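Local coordinates for protein ECL CdiI (Enterobacter cloacae subsp. cloacae, PDB 4NTQ) that serves as the immunity protein of a contact-dependent growth inhibition system, binding the toxic ribosomal RNase carried by CdiA, at the interface of chains B and A. Coordinates in Å, arbitrary orientation; residue numbers count along the deposited sequence, not the author numbering. Chains: chain A, ECL CdiI; chain B, Contact-dependent inhibitor A.

Four patches of one toxin-immunity interface join one copy of each protein. Contact 4 is an aromatic-rich patch. Between centres of C-alpha atoms, contacts 3 and 4 lie about 11 Å apart. Contacts 1 and 4 are about 13 Å apart, and contacts 2 and 4 about 14 Å. Contacts 1 and 3 are farthest apart, about 20 Å, and contacts 2 and 3 nearest, about 10 Å. A:Phe76 takes part in contacts 2, 3 and 4, and A:Tyr69 in contacts 2 and 3. Strand 76-85 of the immunity protein supplies residues to all four, though marginally to contacts 1 and 2, and strand 88-97 to contacts 1 and 4.

Contact 1: the interface of chains B and A. Residues chain B 204-205, 214, 222; chain A 28-31, 80, 93.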
loop_
_atom_site.group_PDB
_atom_site.type_symbol
_atom_site.label_atom_id
_atom_site.label_comp_id
_atom_site.label_asym_id
_atom_site.label_seq_id
_atom_site.Cartn_x
_atom_site.Cartn_y
_atom_site.Cartn_z
ATOM N N ILE B 204 0.782 9.869 -6.268
ATOM C CA ILE B 204 1.311 10.946 -5.435
ATOM C C ILE B 204 2.828 10.985 -5.482
ATOM O O ILE B 204 3.450 11.808 -4.814
ATOM C CB ILE B 204 0.904 10.775 -3.954
ATOM C CG1 ILE B 204 1.554 9.522 -3.367
ATOM C CG2 ILE B 204 -0.612 10.734 -3.810
ATOM C CD1 ILE B 204 1.299 9.329 -1.900
ATOM N N ASP B 205 3.409 10.100 -6.287
ATOM C CA ASP B 205 4.845 9.824 -6.256
ATOM C C ASP B 205 5.727 11.043 -6.555
ATOM O O ASP B 205 5.249 12.061 -7.058
ATOM C CB ASP B 205 5.178 8.659 -7.193
ATOM C CG ASP B 205 6.484 7.983 -6.838
ATOM O OD1 ASP B 205 6.968 7.169 -7.655
ATOM O OD2 ASP B 205 7.031 8.268 -5.747
ATOM N N LYS B 214 -2.132 5.031 -9.993
ATOM C CA LYS B 214 -1.707 3.662 -9.713
ATOM C C LYS B 214 -2.972 2.829 -9.802
ATOM O O LYS B 214 -4.027 3.272 -9.354
ATOM C CB LYS B 214 -1.086 3.553 -8.319
ATOM C CG LYS B 214 0.070 4.520 -8.092
ATOM C CD LYS B 214 1.398 3.797 -8.043
ATOM C CE LYS B 214 2.575 4.766 -7.874
ATOM N NZ LYS B 214 3.249 5.082 -9.174
ATOM N N ARG B 222 -1.493 -4.684 -7.347
ATOM C CA ARG B 222 -1.061 -3.574 -8.196
ATOM C C ARG B 222 -0.722 -4.077 -9.584
ATOM O O ARG B 222 0.065 -5.020 -9.740
ATOM C CB ARG B 222 0.160 -2.895 -7.604
ATOM C CG ARG B 222 0.642 -1.657 -8.349
ATOM C CD ARG B 222 1.602 -0.865 -7.455
ATOM N NE ARG B 222 2.427 0.094 -8.186
ATOM C CZ ARG B 222 3.259 0.959 -7.602
ATOM N NH1 ARG B 222 3.365 0.987 -6.273
ATOM N NH2 ARG B 222 3.984 1.795 -8.343
ATOM N N TYR A 28 14.713 1.073 -6.241
ATOM C CA TYR A 28 13.393 1.682 -6.315
ATOM C C TYR A 28 13.019 2.399 -5.015
ATOM O O TYR A 28 13.296 1.912 -3.911
ATOM C CB TYR A 28 12.338 0.638 -6.678
ATOM C CG TYR A 28 10.922 1.175 -6.778
ATOM C CD1 TYR A 28 10.475 1.803 -7.944
ATOM C CD2 TYR A 28 10.025 1.050 -5.708
ATOM C CE1 TYR A 28 9.170 2.293 -8.045
ATOM C CE2 TYR A 28 8.718 1.535 -5.804
ATOM C CZ TYR A 28 8.302 2.162 -6.972
ATOM O OH TYR A 28 7.009 2.646 -7.075
ATOM N N GLU A 29 12.408 3.570 -5.150
ATOM C CA GLU A 29 11.765 4.210 -4.010
ATOM C C GLU A 29 10.470 4.905 -4.418
ATOM O O GLU A 29 10.297 5.289 -5.578
ATOM C CB GLU A 29 12.711 5.161 -3.280
ATOM C CG GLU A 29 12.703 6.572 -3.758
ATOM C CD GLU A 29 13.623 7.452 -2.931
ATOM O OE1 GLU A 29 13.174 8.030 -1.894
ATOM O OE2 GLU A 29 14.798 7.531 -3.325
ATOM N N GLU A 30 9.557 5.042 -3.462
ATOM C CA GLU A 30 8.234 5.577 -3.744
ATOM C C GLU A 30 7.747 6.287 -2.511
ATOM O O GLU A 30 7.836 5.735 -1.420
ATOM C CB GLU A 30 7.249 4.452 -4.096
ATOM C CG GLU A 30 5.803 4.930 -4.242
ATOM C CD GLU A 30 4.851 3.839 -4.720
ATOM O OE1 GLU A 30 5.290 2.944 -5.471
ATOM O OE2 GLU A 30 3.659 3.884 -4.351
ATOM N N GLU A 31 7.242 7.506 -2.695
ATOM C CA GLU A 31 6.733 8.338 -1.597
ATOM C C GLU A 31 5.408 7.798 -1.032
ATOM O O GLU A 31 4.540 7.343 -1.778
ATOM C CB GLU A 31 6.556 9.779 -2.090
ATOM C CG GLU A 31 6.057 10.775 -1.055
ATOM C CD GLU A 31 6.114 12.225 -1.567
ATOM O OE1 GLU A 31 6.604 12.448 -2.705
ATOM O OE2 GLU A 31 5.672 13.136 -0.826
ATOM N N TRP A 80 2.727 -3.276 1.653
ATOM C CA TRP A 80 3.811 -3.762 0.822
ATOM C C TRP A 80 4.137 -5.145 1.353
ATOM O O TRP A 80 4.317 -5.321 2.561
ATOM C CB TRP A 80 4.999 -2.797 0.846
ATOM C CG TRP A 80 4.648 -1.520 0.082
ATOM C CD1 TRP A 80 3.847 -0.506 0.516
ATOM C CD2 TRP A 80 5.025 -1.180 -1.265
ATOM N NE1 TRP A 80 3.721 0.453 -0.464
ATOM C CE2 TRP A 80 4.437 0.067 -1.562
ATOM C CE3 TRP A 80 5.814 -1.807 -2.245
ATOM C CZ2 TRP A 80 4.609 0.703 -2.792
ATOM C CZ3 TRP A 80 5.987 -1.175 -3.463
ATOM C CH2 TRP A 80 5.380 0.066 -3.730
ATOM N N ASN A 93 2.875 -4.615 -4.034
ATOM C CA ASN A 93 2.155 -3.535 -3.390
ATOM C C ASN A 93 0.701 -3.879 -3.563
ATOM O O ASN A 93 0.170 -3.817 -4.673
ATOM C CB ASN A 93 2.519 -2.202 -4.076
ATOM C CG ASN A 93 1.705 -1.009 -3.565
ATOM O OD1 ASN A 93 1.404 -0.087 -4.336
ATOM N ND2 ASN A 93 1.358 -1.010 -2.265
#
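The least polar part of this toxin-immunity contact is the aliphatic stretch of B:Arg222, on toxin strand 222-226, crossing A:Asn93 obliquely with B:Arg222 CD 3.7 Å from A:Asn93 CB. B:Arg222 has CG anti to the backbone N (chi1 -176°) and runs extended to NE, which carries the guanidinium toward CdiI strand 28-35. B:Lys214 CD lies over one guanidinium face, toward its rim. Carbon CH2 of the A:Trp80 indole comes 3.4 Å from B:Arg222 NH1.

That NH1 is gripped twice. B:Arg222 NH1 forms a salt bridge and fairly straight hydrogen bond, 2.9 Å, with carboxylate A:Glu30 OE1, whose syn lone pair meets it in the guanidinium plane. B:Arg222 NH1 also donates 3.0 Å to the side-chain carbonyl A:Asn93 OD1, but from above the amide carbonyl plane. A:Glu30 arrives tip to tip, extended, its carboxylate turned 59° from the guanidinium. The side-chain nitrogen B:Lys214 NZ, 4.7 Å from A:Glu30 OE1, may add favourable charge.

At the rim, backbone A:Glu31 N donates to carboxylate B:Asp205 OD2 at 3.2 Å, straight but above the carboxylate plane; B:Asp205 is poorly ordered. Its charge near A:Glu30 and A:Glu31 would probably be unfavourable.

Contact 2: the interface of chains B and A. Residues chain B 161-162, 187-190; chain A 14, 16, 69, 76.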
loop_
_atom_site.group_PDB
_atom_site.type_symbol
_atom_site.label_atom_id
_atom_site.label_comp_id
_atom_site.label_asym_id
_atom_site.label_seq_id
_atom_site.Cartn_x
_atom_site.Cartn_y
_atom_site.Cartn_z
ATOM N N LYS B 161 -4.639 15.143 -7.693
ATOM C CA LYS B 161 -5.760 16.009 -7.339
ATOM C C LYS B 161 -6.445 15.559 -6.052
ATOM O O LYS B 161 -6.305 14.413 -5.638
ATOM C CB LYS B 161 -6.762 16.065 -8.481
ATOM N N GLY B 162 -7.184 16.466 -5.423
ATOM C CA GLY B 162 -7.949 16.132 -4.228
ATOM C C GLY B 162 -9.420 15.896 -4.576
ATOM O O GLY B 162 -9.911 14.773 -4.492
ATOM N N SER B 187 -14.818 11.209 4.537
ATOM C CA SER B 187 -14.203 12.339 3.857
ATOM C C SER B 187 -12.706 12.378 4.161
ATOM O O SER B 187 -11.980 13.253 3.690
ATOM C CB SER B 187 -14.868 13.639 4.299
ATOM O OG SER B 187 -14.966 13.705 5.714
ATOM N N HIS B 188 -12.252 11.401 4.937
ATOM C CA HIS B 188 -10.882 11.372 5.411
ATOM C C HIS B 188 -10.061 10.306 4.705
ATOM O O HIS B 188 -10.318 9.111 4.875
ATOM C CB HIS B 188 -10.858 11.133 6.922
ATOM N N GLY B 189 -9.090 10.738 3.902
ATOM C CA GLY B 189 -7.992 9.868 3.513
ATOM C C GLY B 189 -7.828 9.542 2.042
ATOM O O GLY B 189 -8.659 9.921 1.222
ATOM N N GLN B 190 -6.738 8.847 1.712
ATOM C CA GLN B 190 -6.499 8.393 0.349
ATOM C C GLN B 190 -7.581 7.407 -0.008
ATOM O O GLN B 190 -7.676 6.342 0.592
ATOM C CB GLN B 190 -5.129 7.723 0.200
ATOM C CG GLN B 190 -3.959 8.664 -0.094
ATOM C CD GLN B 190 -2.635 7.916 -0.287
ATOM O OE1 GLN B 190 -1.750 7.959 0.573
ATOM N NE2 GLN B 190 -2.499 7.230 -1.420
ATOM N N GLU A 14 -5.489 15.385 2.385
ATOM C CA GLU A 14 -6.748 14.710 2.123
ATOM C C GLU A 14 -7.544 14.665 3.409
ATOM O O GLU A 14 -8.171 13.661 3.731
ATOM C CB GLU A 14 -6.526 13.300 1.569
ATOM C CG GLU A 14 -7.477 12.944 0.451
ATOM C CD GLU A 14 -7.338 13.869 -0.746
ATOM O OE1 GLU A 14 -6.294 13.796 -1.430
ATOM O OE2 GLU A 14 -8.266 14.670 -0.999
ATOM N N GLU A 16 -6.619 14.751 6.605
ATOM C CA GLU A 16 -6.083 14.150 7.833
ATOM C C GLU A 16 -4.558 14.241 7.970
ATOM O O GLU A 16 -3.847 14.479 6.991
ATOM C CB GLU A 16 -6.542 12.697 7.980
ATOM C CG GLU A 16 -6.023 11.760 6.923
ATOM C CD GLU A 16 -5.959 10.328 7.420
ATOM O OE1 GLU A 16 -5.580 10.126 8.599
ATOM O OE2 GLU A 16 -6.291 9.412 6.639
ATOM N N TYR A 69 -6.546 2.048 10.022
ATOM C CA TYR A 69 -7.561 2.794 10.734
ATOM C C TYR A 69 -8.174 1.840 11.712
ATOM O O TYR A 69 -7.750 0.683 11.786
ATOM C CB TYR A 69 -8.602 3.323 9.760
ATOM C CG TYR A 69 -8.023 4.293 8.758
ATOM C CD1 TYR A 69 -7.540 3.850 7.528
ATOM C CD2 TYR A 69 -7.936 5.652 9.050
ATOM C CE1 TYR A 69 -7.004 4.741 6.611
ATOM C CE2 TYR A 69 -7.404 6.549 8.144
ATOM C CZ TYR A 69 -6.942 6.095 6.930
ATOM O OH TYR A 69 -6.408 6.994 6.032
ATOM N N PHE A 76 -10.314 -0.671 3.576
ATOM C CA PHE A 76 -9.126 -1.243 2.941
ATOM C C PHE A 76 -7.841 -0.606 3.475
ATOM O O PHE A 76 -7.865 0.502 3.988
ATOM C CB PHE A 76 -9.181 -1.037 1.432
ATOM C CG PHE A 76 -9.191 0.415 1.016
ATOM C CD1 PHE A 76 -8.004 1.093 0.780
ATOM C CD2 PHE A 76 -10.382 1.087 0.842
ATOM C CE1 PHE A 76 -8.012 2.418 0.389
ATOM C CE2 PHE A 76 -10.402 2.403 0.446
ATOM C CZ PHE A 76 -9.214 3.074 0.224
#
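A glycine-containing toxin loop, B:Ser187 to B:Gln190, meets the start of strand 16-25 of the CdiI immunity protein here. The tight part is around B:Gly189. Backbone B:Gly189 N donates 3.1 Å to the backbone carbonyl A:Glu14 O, approaching nearly along the C=O axis although the bond bends to 144° at the hydrogen. The side chain of A:Glu14, which buries more surface than any other residue of the patch, packs on the same glycine, with A:Glu14 CG 3.3 Å from the carbonyl B:Gly189 O. From the other side, the bare B:Gly189 CA lies 3.6 Å from carboxylate oxygen A:Glu16 OE2.

A:Glu16 reaches that place with CG in the crowded position between the backbone N and carbonyl carbon (chi1 65°), then extends. The phenol of A:Tyr69 fixes its tip: A:Tyr69 OH donates at 2.5 Å to A:Glu16 OE2, which accepts on its syn lone pair and lies in the ring plane at the phenol edge. At this glycine A:Tyr69 acts as a second-shell residue that positions the carboxylate. On another flank, ring-tip carbon A:Phe76 CZ comes 3.6 Å from the backbone carbonyl B:Gln190 O.

The looser part is the carboxylate end of A:Glu14, which the bend at chi2 (61°) turns toward B:Gly162. There A:Glu14 OE2 meets B:Gly162 CA at 3.6 Å, a contact without a hydrogen bond. The neighbouring B:Lys161 is poorly ordered and its side chain incomplete.

Contact 3: the interface of chains B and A. Residues chain B 178-182; chain A 69, 72-76.
An antiparallel beta bridge pairs B:Gln181 of the CdiA toxin with A:Thr74 of the CdiI immunity protein. Backbone bonds flank it: A:Asn75 N donates 2.8 Å to the carbonyl B:Pro180 O, almost straight at 174°, and B:Lys182 N donates 2.7 Å to the carbonyl A:Lys73 O. Both donors sit above the plane of the carbonyl they meet.

B:Gln181 can be traced outward from its CB. B:Gln181 CB lies 3.6 Å from the carbonyl A:Lys73 O. B:Gln181 CG, anti to the carbonyl carbon (chi1 -75°), rides over the face of the A:Tyr69 ring as a CH-pi contact, 3.9 Å from its centroid. The chain then continues extended, crossing the tyrosine at about a right angle. B:Gln181 CD sits 3.3 Å from A:Tyr69 CD2, and the amide plane is tilted 26° from the ring. At the tip, carbonyl oxygen OE1 nears ring carbons CD2 and CE2, while amide nitrogen NE2 lies by CD2 and CB. B:Pro180 CB meets the same ring at CE1.

A:Phe76 lies alongside B:Pro180, with A:Phe76 CE2 3.5 Å from B:Pro180 CA, and obliquely across B:Ile178. A:Asn75 adds a side-chain bond: amide A:Asn75 ND2 donates 3.0 Å to the carbonyl B:Pro179 O, which lies in the amide plane. Its OD1 faces the extended B:Lys182 chain at CG and CE, methylenes crossing the amide obliquely.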
loop_
_atom_site.group_PDB
_atom_site.type_symbol
_atom_site.label_atom_id
_atom_site.label_comp_id
_atom_site.label_asym_id
_atom_site.label_seq_id
_atom_site.Cartn_x
_atom_site.Cartn_y
_atom_site.Cartn_z
ATOM N N ILE B 178 -14.440 4.785 -3.232
ATOM C CA ILE B 178 -14.432 4.000 -2.009
ATOM C C ILE B 178 -13.466 4.622 -1.023
ATOM O O ILE B 178 -12.258 4.588 -1.234
ATOM C CB ILE B 178 -13.988 2.558 -2.249
ATOM C CG1 ILE B 178 -14.879 1.884 -3.293
ATOM C CG2 ILE B 178 -13.991 1.790 -0.934
ATOM C CD1 ILE B 178 -14.408 0.492 -3.668
ATOM N N PRO B 179 -13.997 5.201 0.058
ATOM C CA PRO B 179 -13.153 5.837 1.072
ATOM C C PRO B 179 -12.533 4.785 1.972
ATOM O O PRO B 179 -13.116 3.714 2.132
ATOM C CB PRO B 179 -14.144 6.689 1.862
ATOM C CG PRO B 179 -15.450 5.971 1.705
ATOM C CD PRO B 179 -15.435 5.366 0.336
ATOM N N PRO B 180 -11.364 5.082 2.555
ATOM C CA PRO B 180 -10.659 4.136 3.428
ATOM C C PRO B 180 -11.420 3.789 4.704
ATOM O O PRO B 180 -11.182 2.720 5.266
ATOM C CB PRO B 180 -9.352 4.865 3.767
ATOM C CG PRO B 180 -9.616 6.304 3.458
ATOM C CD PRO B 180 -10.593 6.313 2.324
ATOM N N GLN B 181 -12.308 4.669 5.154
ATOM C CA GLN B 181 -13.075 4.430 6.375
ATOM C C GLN B 181 -14.584 4.433 6.135
ATOM O O GLN B 181 -15.077 5.174 5.293
ATOM C CB GLN B 181 -12.749 5.482 7.425
ATOM C CG GLN B 181 -11.409 5.314 8.091
ATOM C CD GLN B 181 -11.138 6.413 9.103
ATOM O OE1 GLN B 181 -10.919 7.572 8.739
ATOM N NE2 GLN B 181 -11.157 6.052 10.384
ATOM N N LYS B 182 -15.307 3.612 6.896
ATOM C CA LYS B 182 -16.767 3.541 6.813
ATOM C C LYS B 182 -17.425 4.763 7.444
ATOM O O LYS B 182 -16.773 5.521 8.173
ATOM C CB LYS B 182 -17.287 2.251 7.465
ATOM C CG LYS B 182 -17.086 1.002 6.608
ATOM C CD LYS B 182 -17.309 -0.296 7.384
ATOM C CE LYS B 182 -16.909 -1.507 6.538
ATOM N NZ LYS B 182 -16.828 -2.775 7.323
ATOM N N TYR A 69 -6.546 2.048 10.022
ATOM C CA TYR A 69 -7.561 2.794 10.734
ATOM C C TYR A 69 -8.174 1.840 11.712
ATOM O O TYR A 69 -7.750 0.683 11.786
ATOM C CB TYR A 69 -8.602 3.323 9.760
ATOM C CG TYR A 69 -8.023 4.293 8.758
ATOM C CD1 TYR A 69 -7.540 3.850 7.528
ATOM C CD2 TYR A 69 -7.936 5.652 9.050
ATOM C CE1 TYR A 69 -7.004 4.741 6.611
ATOM C CE2 TYR A 69 -7.404 6.549 8.144
ATOM C CZ TYR A 69 -6.942 6.095 6.930
ATOM O OH TYR A 69 -6.408 6.994 6.032
ATOM N N GLU A 72 -12.715 -1.999 12.573
ATOM C CA GLU A 72 -14.139 -2.172 12.272
ATOM C C GLU A 72 -14.664 -1.069 11.356
ATOM O O GLU A 72 -15.712 -1.222 10.730
ATOM C CB GLU A 72 -14.976 -2.248 13.559
ATOM N N LYS A 73 -13.942 0.044 11.281
ATOM C CA LYS A 73 -14.373 1.141 10.431
ATOM C C LYS A 73 -13.520 1.218 9.177
ATOM O O LYS A 73 -13.604 2.172 8.422
ATOM C CB LYS A 73 -14.336 2.464 11.191
ATOM N N THR A 74 -12.699 0.203 8.951
ATOM C CA THR A 74 -11.777 0.210 7.819
ATOM C C THR A 74 -12.335 -0.514 6.595
ATOM O O THR A 74 -12.819 -1.634 6.703
ATOM C CB THR A 74 -10.438 -0.439 8.209
ATOM O OG1 THR A 74 -9.877 0.257 9.328
ATOM C CG2 THR A 74 -9.464 -0.383 7.061
ATOM N N ASN A 75 -12.263 0.128 5.435
ATOM C CA ASN A 75 -12.661 -0.511 4.182
ATOM C C ASN A 75 -11.518 -1.227 3.468
ATOM O O ASN A 75 -11.733 -2.254 2.820
ATOM C CB ASN A 75 -13.294 0.501 3.230
ATOM C CG ASN A 75 -14.752 0.716 3.514
ATOM O OD1 ASN A 75 -15.458 -0.206 3.934
ATOM N ND2 ASN A 75 -15.219 1.940 3.304
ATOM N N PHE A 76 -10.314 -0.671 3.576
ATOM C CA PHE A 76 -9.126 -1.243 2.941
ATOM C C PHE A 76 -7.841 -0.606 3.475
ATOM O O PHE A 76 -7.865 0.502 3.988
ATOM C CB PHE A 76 -9.181 -1.037 1.432
ATOM C CG PHE A 76 -9.191 0.415 1.016
ATOM C CD1 PHE A 76 -8.004 1.093 0.780
ATOM C CD2 PHE A 76 -10.382 1.087 0.842
ATOM C CE1 PHE A 76 -8.012 2.418 0.389
ATOM C CE2 PHE A 76 -10.402 2.403 0.446
ATOM C CZ PHE A 76 -9.214 3.074 0.224
#

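Contact 4: the interface of chains B and A. Residues chain B 192, 201, 216, 219-220; chain A 76, 78, 94-95, 97.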
loop_
_atom_site.group_PDB
_atom_site.type_symbol
_atom_site.label_atom_id
_atom_site.label_comp_id
_atom_site.label_asym_id
_atom_site.label_seq_id
_atom_site.Cartn_x
_atom_site.Cartn_y
_atom_site.Cartn_z
ATOM N N VAL B 192 -9.935 5.148 -2.952
ATOM C CA VAL B 192 -9.707 4.287 -4.081
ATOM C C VAL B 192 -10.961 4.447 -4.957
ATOM O O VAL B 192 -12.066 4.565 -4.428
ATOM C CB VAL B 192 -9.523 2.842 -3.556
ATOM C CG1 VAL B 192 -10.210 1.856 -4.417
ATOM C CG2 VAL B 192 -8.052 2.504 -3.382
ATOM N N THR B 201 -5.992 5.007 -7.751
ATOM C CA THR B 201 -5.755 6.108 -6.822
ATOM C C THR B 201 -4.760 6.997 -7.504
ATOM O O THR B 201 -3.920 6.504 -8.257
ATOM C CB THR B 201 -5.072 5.690 -5.504
ATOM O OG1 THR B 201 -3.799 5.096 -5.785
ATOM C CG2 THR B 201 -5.901 4.726 -4.747
ATOM N N PHE B 216 -5.018 -0.992 -9.248
ATOM C CA PHE B 216 -5.017 -2.290 -8.590
ATOM C C PHE B 216 -6.117 -3.175 -9.173
ATOM O O PHE B 216 -7.203 -2.694 -9.499
ATOM C CB PHE B 216 -5.211 -2.131 -7.083
ATOM C CG PHE B 216 -4.166 -1.275 -6.425
ATOM C CD1 PHE B 216 -3.092 -1.850 -5.771
ATOM C CD2 PHE B 216 -4.256 0.104 -6.465
ATOM C CE1 PHE B 216 -2.126 -1.063 -5.162
ATOM C CE2 PHE B 216 -3.299 0.899 -5.851
ATOM C CZ PHE B 216 -2.235 0.312 -5.199
ATOM N N LYS B 219 -8.577 -7.997 -7.140
ATOM C CA LYS B 219 -8.120 -8.517 -5.851
ATOM C C LYS B 219 -7.166 -7.558 -5.121
ATOM O O LYS B 219 -6.578 -7.911 -4.107
ATOM C CB LYS B 219 -7.461 -9.886 -6.029
ATOM C CG LYS B 219 -8.444 -11.025 -6.268
ATOM C CD LYS B 219 -7.792 -12.143 -7.082
ATOM C CE LYS B 219 -8.563 -13.456 -6.979
ATOM N NZ LYS B 219 -9.978 -13.265 -7.380
ATOM N N GLY B 220 -7.015 -6.346 -5.627
ATOM C CA GLY B 220 -6.151 -5.386 -4.965
ATOM C C GLY B 220 -4.671 -5.567 -5.250
ATOM O O GLY B 220 -3.824 -4.978 -4.576
ATOM N N PHE A 76 -10.314 -0.671 3.576
ATOM C CA PHE A 76 -9.126 -1.243 2.941
ATOM C C PHE A 76 -7.841 -0.606 3.475
ATOM O O PHE A 76 -7.865 0.502 3.988
ATOM C CB PHE A 76 -9.181 -1.037 1.432
ATOM C CG PHE A 76 -9.191 0.415 1.016
ATOM C CD1 PHE A 76 -8.004 1.093 0.780
ATOM C CD2 PHE A 76 -10.382 1.087 0.842
ATOM C CE1 PHE A 76 -8.012 2.418 0.389
ATOM C CE2 PHE A 76 -10.402 2.403 0.446
ATOM C CZ PHE A 76 -9.214 3.074 0.224
ATOM N N PHE A 78 -3.454 -0.148 2.495
ATOM C CA PHE A 78 -2.347 -0.377 1.577
ATOM C C PHE A 78 -1.264 -1.139 2.298
ATOM O O PHE A 78 -0.983 -0.876 3.470
ATOM C CB PHE A 78 -1.783 0.934 1.023
ATOM C CG PHE A 78 -2.728 1.659 0.115
ATOM C CD1 PHE A 78 -2.746 1.392 -1.241
ATOM C CD2 PHE A 78 -3.607 2.597 0.623
ATOM C CE1 PHE A 78 -3.614 2.057 -2.076
ATOM C CE2 PHE A 78 -4.484 3.262 -0.209
ATOM C CZ PHE A 78 -4.489 2.990 -1.562
ATOM N N ASN A 94 0.066 -4.305 -2.477
ATOM C CA ASN A 94 -1.279 -4.871 -2.566
ATOM C C ASN A 94 -2.214 -4.126 -1.670
ATOM O O ASN A 94 -1.841 -3.746 -0.558
ATOM C CB ASN A 94 -1.277 -6.371 -2.205
ATOM C CG ASN A 94 -0.407 -7.190 -3.143
ATOM O OD1 ASN A 94 -0.107 -6.761 -4.263
ATOM N ND2 ASN A 94 0.006 -8.371 -2.696
ATOM N N VAL A 95 -3.422 -3.889 -2.164
ATOM C CA VAL A 95 -4.475 -3.313 -1.347
ATOM C C VAL A 95 -5.298 -4.442 -0.764
ATOM O O VAL A 95 -5.796 -5.293 -1.507
ATOM C CB VAL A 95 -5.410 -2.436 -2.173
ATOM C CG1 VAL A 95 -6.577 -1.985 -1.335
ATOM C CG2 VAL A 95 -4.665 -1.254 -2.722
ATOM N N PHE A 97 -8.685 -5.502 0.787
ATOM C CA PHE A 97 -10.072 -5.067 0.933
ATOM C C PHE A 97 -10.761 -5.731 2.111
ATOM O O PHE A 97 -10.705 -6.943 2.262
ATOM C CB PHE A 97 -10.854 -5.333 -0.349
ATOM C CG PHE A 97 -10.557 -4.355 -1.435
ATOM C CD1 PHE A 97 -10.999 -3.049 -1.337
ATOM C CD2 PHE A 97 -9.826 -4.731 -2.543
ATOM C CE1 PHE A 97 -10.719 -2.133 -2.333
ATOM C CE2 PHE A 97 -9.540 -3.819 -3.539
ATOM C CZ PHE A 97 -9.984 -2.523 -3.436
#
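Ring contacts dominate this patch between the CdiA toxin and its immunity protein. Methyl CG2 of A:Val95 sits over the centre of the B:Phe216 ring, 3.5 Å from the centroid, a CH-pi contact made nearly perpendicular to the aromatic side chain. The valine places CG1 anti to the backbone N (chi1 173°), so that CG2 points to the toxin ring while CG1 lies over a face of A:Phe97, toward the rim. B:Phe216 also crosses A:Phe78 at about a right angle, with B:Phe216 CZ 3.8 Å from A:Phe78 CE1. Here B:Phe216 CE2 lies in the plane of the A:Phe78 ring, at the edge.

Aliphatic contacts extend the apolar surface. Methyl B:Val192 CG2 reaches 3.8 Å from A:Phe76 CE1 and also approaches A:Phe78 CZ. B:Thr201 comes to A:Phe78 tip to tip, with methyl B:Thr201 CG2 3.9 Å from A:Phe78 CZ. On the other flank B:Gly220 CA packs 4.0 Å from A:Phe97 CE2.

A backbone hydrogen bond supplies polar registry: A:Val95 N donates 2.7 Å to the carbonyl B:Gly220 O, in the carbonyl plane on a lone pair, with 162° at the hydrogen.

In the fold, CdiI strands 76-85 and 88-97 present the phenylalanines and valine to toxin strands 192-194, 199-202 and 213-216, while B:Gly220 belongs to the loop leading into strand 222-226.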